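Local coordinates for muramidase (Trichobolus zukalii, PDB 6ZMV), which is a fungal lysozyme (muramidase) of glycoside hydrolase family 25, cleaving the glycan strands of bacterial peptidoglycan, at residues A[39-42]-A[43-47]; A[133-136]-A[137-141]. All coordinates share one frame; numbering follows the deposited sequence.

Contact 1: A[39-42]-A[43-47]; sequences DPVF and STHYT
Y46 N donates to F42 O over 2.8 Å, the shortest backbone bond between 39-42 and 43-47, and its N-H...O angle of 161° marks it as a sound first-turn helical bond. One residue earlier H45 N reaches V41 O at 2.9 Å and is straighter still, at 170°. Before these bonds the chain makes a type I turn from D39 to F42. D39 OD1 takes the N-H of V41 at 2.9 Å, closing an Asx turn that caps the entry to helix 42-51. In this TIM-barrel-clan family helix 42-51 packs against strand 26-33, as helices do around such a barrel: F42 and H45 both lean on I29. Water 1 ties the turn to the first helical turn, donating to P40 O and accepting from T44 N.

Two side-chain pairs sit four residues apart. V41 CG1 lies over one face of the H45 imidazole, 3.5 Å from its centroid and close to the ring normal, a CH-pi contact. Both ring nitrogens of H45 are bonded, ND1 to Y16 OH and NE2 to S8 O, which should hold the ring's rotation while V41 lies over one face. F42 and Y46 run side by side, each with CG anti to its own backbone N (chi1 171° in F42). Their rings are oblique, with centroids 5.0 Å apart, and F42 CZ comes within 3.3 Å of Y46 CD1.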
loop_
_atom_site.group_PDB
_atom_site.type_symbol
_atom_site.label_atom_id
_atom_site.label_comp_id
_atom_site.label_asym_id
_atom_site.label_seq_id
_atom_site.Cartn_x
_atom_site.Cartn_y
_atom_site.Cartn_z
ATOM N N ASP A 39 5.644 -4.741 -12.360
ATOM C CA ASP A 39 4.350 -5.334 -12.731
ATOM C C ASP A 39 4.021 -4.858 -14.140
ATOM O O ASP A 39 3.897 -3.641 -14.394
ATOM C CB ASP A 39 3.305 -4.996 -11.722
ATOM C CG ASP A 39 1.975 -5.640 -11.994
ATOM O OD1 ASP A 39 1.420 -5.365 -13.104
ATOM O OD2 ASP A 39 1.468 -6.351 -11.096
ATOM N N PRO A 40 3.776 -5.788 -15.106
ATOM C CA PRO A 40 3.603 -5.355 -16.497
ATOM C C PRO A 40 2.330 -4.600 -16.801
ATOM O O PRO A 40 2.210 -4.000 -17.875
ATOM C CB PRO A 40 3.731 -6.628 -17.276
ATOM C CG PRO A 40 3.376 -7.689 -16.312
ATOM C CD PRO A 40 3.852 -7.264 -14.946
ATOM N N VAL A 41 1.395 -4.645 -15.879
ATOM C CA VAL A 41 0.091 -3.987 -16.090
ATOM C C VAL A 41 0.030 -2.648 -15.349
ATOM O O VAL A 41 -1.001 -1.933 -15.405
ATOM C CB VAL A 41 -1.079 -4.932 -15.783
ATOM C CG1 VAL A 41 -2.412 -4.420 -16.296
ATOM C CG2 VAL A 41 -0.822 -6.324 -16.306
ATOM N N PHE A 42 1.084 -2.281 -14.625
ATOM C CA PHE A 42 1.043 -1.046 -13.804
ATOM C C PHE A 42 0.584 0.133 -14.638
ATOM O O PHE A 42 -0.326 0.873 -14.245
ATOM C CB PHE A 42 2.403 -0.767 -13.159
ATOM C CG PHE A 42 2.437 0.583 -12.495
ATOM C CD1 PHE A 42 1.934 0.737 -11.227
ATOM C CD2 PHE A 42 2.934 1.708 -13.180
ATOM C CE1 PHE A 42 1.904 1.992 -10.651
ATOM C CE2 PHE A 42 2.878 2.964 -12.592
ATOM C CZ PHE A 42 2.387 3.079 -11.345
ATOM N N SER A 43 1.244 0.389 -15.769
ATOM C CA SER A 43 0.965 1.622 -16.543
ATOM C C SER A 43 -0.462 1.551 -17.097
ATOM O O SER A 43 -1.185 2.583 -17.143
ATOM C CB SER A 43 1.966 1.850 -17.609
ATOM O OG SER A 43 3.231 2.094 -17.041
ATOM N N THR A 44 -0.896 0.382 -17.540
ATOM C CA THR A 44 -2.282 0.204 -18.041
ATOM C C THR A 44 -3.270 0.574 -16.944
ATOM O O THR A 44 -4.221 1.370 -17.169
ATOM C CB THR A 44 -2.570 -1.233 -18.480
ATOM O OG1 THR A 44 -1.628 -1.591 -19.514
ATOM C CG2 THR A 44 -4.002 -1.536 -18.887
ATOM N N HIS A 45 -3.082 0.061 -15.764
ATOM C CA HIS A 45 -3.985 0.325 -14.646
ATOM C C HIS A 45 -3.906 1.769 -14.217
ATOM O O HIS A 45 -4.942 2.401 -13.940
ATOM C CB HIS A 45 -3.662 -0.599 -13.496
ATOM C CG HIS A 45 -4.005 -2.030 -13.650
ATOM N ND1 HIS A 45 -5.092 -2.438 -14.379
ATOM C CD2 HIS A 45 -3.422 -3.133 -13.096
ATOM C CE1 HIS A 45 -5.193 -3.773 -14.280
ATOM N NE2 HIS A 45 -4.164 -4.249 -13.479
ATOM N N TYR A 46 -2.724 2.329 -14.116
ATOM C CA TYR A 46 -2.569 3.728 -13.635
ATOM C C TYR A 46 -3.183 4.719 -14.592
ATOM O O TYR A 46 -3.931 5.587 -14.165
ATOM C CB TYR A 46 -1.075 3.992 -13.429
ATOM C CG TYR A 46 -0.697 5.083 -12.458
ATOM C CD1 TYR A 46 -0.473 4.806 -11.121
ATOM C CD2 TYR A 46 -0.500 6.386 -12.866
ATOM C CE1 TYR A 46 0.001 5.755 -10.242
ATOM C CE2 TYR A 46 -0.032 7.357 -11.999
ATOM C CZ TYR A 46 0.214 7.043 -10.679
ATOM O OH TYR A 46 0.750 7.939 -9.796
ATOM N N THR A 47 -3.016 4.490 -15.902
ATOM C CA THR A 47 -3.620 5.355 -16.948
ATOM C C THR A 47 -5.136 5.211 -16.910
ATOM O O THR A 47 -5.859 6.199 -16.965
ATOM C CB THR A 47 -3.047 4.966 -18.298
ATOM O OG1 THR A 47 -1.635 5.157 -18.304
ATOM C CG2 THR A 47 -3.670 5.745 -19.398
HETATM O O HOH W 1 0.958 -1.611 -18.526
#

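Contact 2: A[133-136]-A[137-141]; sequences IYTG and YYWWV
T135 OG1 and W140 N converge on G136 O, at the point where strand 132-136 hands over to helix 137-144 in a beta-alpha-beta unit completed by strand 156-159. This is a strand-to-helix joint of the TIM-barrel type, and the local axes of 133-136 and 137-141 stand at 102° to each other.

The polar part centres on G136, the N-cap residue. T135 OG1 donates to G136 O over 2.8 Å, while W140 N makes the first helical bond to G136 O at 3.2 Å, with an N-H...O angle of 162°. Both donors lie somewhat off the carbonyl plane. T135 puts OG1 anti to its backbone N and beside its own carbonyl carbon, which turns the hydroxyl toward the next peptide. G136 N donates to a bound glycerol, probably from the crystallisation liquor.

Aromatic contacts flank the same threonine. T135 OG1 lies 3.4 Å from W139 CE3, approaching that indole obliquely, and it meets the W140 ring at its edge, near the plane. The methyl CG2 of T135 is 3.8 Å from W140 CE3, and this side chain crosses each tryptophan at about a right angle. The indole N-H groups are bonded to loop carbonyls, W139 NE1 to S103 O and W140 NE1 to S147 O, and Y98 and W172 add edge-to-face pairs with W139 and W140 respectively.

Purely apolar packing comes from I133, buried against I116 and V120 of helix 109-127. I133 CG2 meets W140 CZ3 on the benzo ring at 3.8 Å, approaching obliquely, and the two side chains cross at about a right angle.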
loop_
_atom_site.group_PDB
_atom_site.type_symbol
_atom_site.label_atom_id
_atom_site.label_comp_id
_atom_site.label_asym_id
_atom_site.label_seq_id
_atom_site.Cartn_x
_atom_site.Cartn_y
_atom_site.Cartn_z
ATOM N N ILE A 133 1.983 1.902 4.967
ATOM C CA ILE A 133 2.444 0.524 5.278
ATOM C C ILE A 133 1.235 -0.377 5.280
ATOM O O ILE A 133 0.308 -0.127 6.098
ATOM C CB ILE A 133 3.223 0.447 6.576
ATOM C CG1 ILE A 133 4.518 1.254 6.451
ATOM C CG2 ILE A 133 3.493 -0.994 6.938
ATOM C CD1 ILE A 133 5.261 1.394 7.793
ATOM N N TYR A 134 1.258 -1.427 4.477
ATOM C CA TYR A 134 0.243 -2.486 4.456
ATOM C C TYR A 134 0.737 -3.647 5.267
ATOM O O TYR A 134 1.879 -4.119 5.088
ATOM C CB TYR A 134 -0.024 -2.926 3.010
ATOM C CG TYR A 134 -0.866 -4.165 2.873
ATOM C CD1 TYR A 134 -0.296 -5.422 2.966
ATOM C CD2 TYR A 134 -2.210 -4.089 2.581
ATOM C CE1 TYR A 134 -1.067 -6.558 2.794
ATOM C CE2 TYR A 134 -2.983 -5.225 2.433
ATOM C CZ TYR A 134 -2.418 -6.471 2.537
ATOM O OH TYR A 134 -3.172 -7.595 2.341
ATOM N N THR A 135 -0.125 -4.152 6.121
ATOM C CA THR A 135 0.174 -5.350 6.917
ATOM C C THR A 135 -1.114 -5.969 7.398
ATOM O O THR A 135 -2.129 -5.276 7.601
ATOM C CB THR A 135 1.100 -5.001 8.117
ATOM O OG1 THR A 135 1.533 -6.169 8.816
ATOM C CG2 THR A 135 0.507 -3.996 9.080
ATOM N N GLY A 136 -1.042 -7.241 7.758
ATOM C CA GLY A 136 -2.025 -7.849 8.658
ATOM C C GLY A 136 -1.582 -7.697 10.094
ATOM O O GLY A 136 -0.418 -7.434 10.366
ATOM N N TYR A 137 -2.487 -7.930 11.021
ATOM C CA TYR A 137 -2.234 -7.710 12.449
ATOM C C TYR A 137 -1.162 -8.703 12.934
ATOM O O TYR A 137 -0.156 -8.289 13.519
ATOM C CB TYR A 137 -3.516 -7.925 13.242
ATOM C CG TYR A 137 -3.313 -7.816 14.731
ATOM C CD1 TYR A 137 -3.342 -6.566 15.316
ATOM C CD2 TYR A 137 -3.118 -8.916 15.536
ATOM C CE1 TYR A 137 -3.136 -6.408 16.663
ATOM C CE2 TYR A 137 -2.959 -8.760 16.881
ATOM C CZ TYR A 137 -2.929 -7.506 17.450
ATOM O OH TYR A 137 -2.781 -7.351 18.796
ATOM N N TYR A 138 -1.359 -9.991 12.694
ATOM C CA TYR A 138 -0.413 -10.973 13.247
ATOM C C TYR A 138 0.953 -10.880 12.566
ATOM O O TYR A 138 1.947 -11.116 13.257
ATOM C CB TYR A 138 -0.957 -12.394 13.219
ATOM C CG TYR A 138 -2.141 -12.532 14.123
ATOM C CD1 TYR A 138 -1.967 -12.456 15.494
ATOM C CD2 TYR A 138 -3.414 -12.669 13.641
ATOM C CE1 TYR A 138 -3.026 -12.541 16.376
ATOM C CE2 TYR A 138 -4.487 -12.726 14.505
ATOM C CZ TYR A 138 -4.301 -12.644 15.873
ATOM O OH TYR A 138 -5.439 -12.704 16.660
ATOM N N TRP A 139 1.012 -10.505 11.296
ATOM C CA TRP A 139 2.288 -10.310 10.611
ATOM C C TRP A 139 3.063 -9.229 11.354
ATOM O O TRP A 139 4.225 -9.350 11.689
ATOM C CB TRP A 139 2.122 -9.966 9.112
ATOM C CG TRP A 139 3.426 -10.013 8.399
ATOM C CD1 TRP A 139 3.925 -11.095 7.739
ATOM C CD2 TRP A 139 4.447 -9.002 8.359
ATOM N NE1 TRP A 139 5.166 -10.816 7.251
ATOM C CE2 TRP A 139 5.535 -9.563 7.653
ATOM C CE3 TRP A 139 4.588 -7.711 8.856
ATOM C CZ2 TRP A 139 6.732 -8.879 7.467
ATOM C CZ3 TRP A 139 5.760 -7.025 8.642
ATOM C CH2 TRP A 139 6.842 -7.620 8.002
ATOM N N TRP A 140 2.405 -8.105 11.611
ATOM C CA TRP A 140 3.134 -6.966 12.254
ATOM C C TRP A 140 3.584 -7.379 13.660
ATOM O O TRP A 140 4.699 -7.051 14.073
ATOM C CB TRP A 140 2.200 -5.744 12.305
ATOM C CG TRP A 140 2.926 -4.493 12.644
ATOM C CD1 TRP A 140 3.087 -3.890 13.845
ATOM C CD2 TRP A 140 3.809 -3.792 11.736
ATOM N NE1 TRP A 140 3.953 -2.830 13.731
ATOM C CE2 TRP A 140 4.413 -2.766 12.465
ATOM C CE3 TRP A 140 4.108 -3.919 10.379
ATOM C CZ2 TRP A 140 5.311 -1.885 11.882
ATOM C CZ3 TRP A 140 4.985 -3.039 9.795
ATOM C CH2 TRP A 140 5.589 -2.069 10.556
ATOM N N VAL A 141 2.701 -8.050 14.401
ATOM C CA VAL A 141 3.045 -8.420 15.774
ATOM C C VAL A 141 4.288 -9.328 15.747
ATOM O O VAL A 141 5.297 -9.043 16.436
ATOM C CB VAL A 141 1.882 -9.068 16.491
ATOM C CG1 VAL A 141 2.324 -9.707 17.798
ATOM C CG2 VAL A 141 0.720 -8.119 16.694
#

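Overall arrangement
Contacts 1 and 2 share no helix or strand and lie on opposite sides of the chain's centre, their own centres 26 Å apart and their nearest atoms about 14 Å apart. Both are helix starts, yet they begin differently: 39-47 enters its helix from a loop through a carboxylate-capped turn, whereas 133-141 runs from strand 132-136 into its helix with G136 as N-cap. Contact 1 lies at the surface, with a water tying turn to helix and H45 as its buried touching residue. Contact 2 is partly buried: its polar centre is the doubly gripped N-cap carbonyl, and threonine and isoleucine pack against tryptophan, whereas contact 1 has a CH-pi pair and an oblique phenylalanine-tyrosine pair.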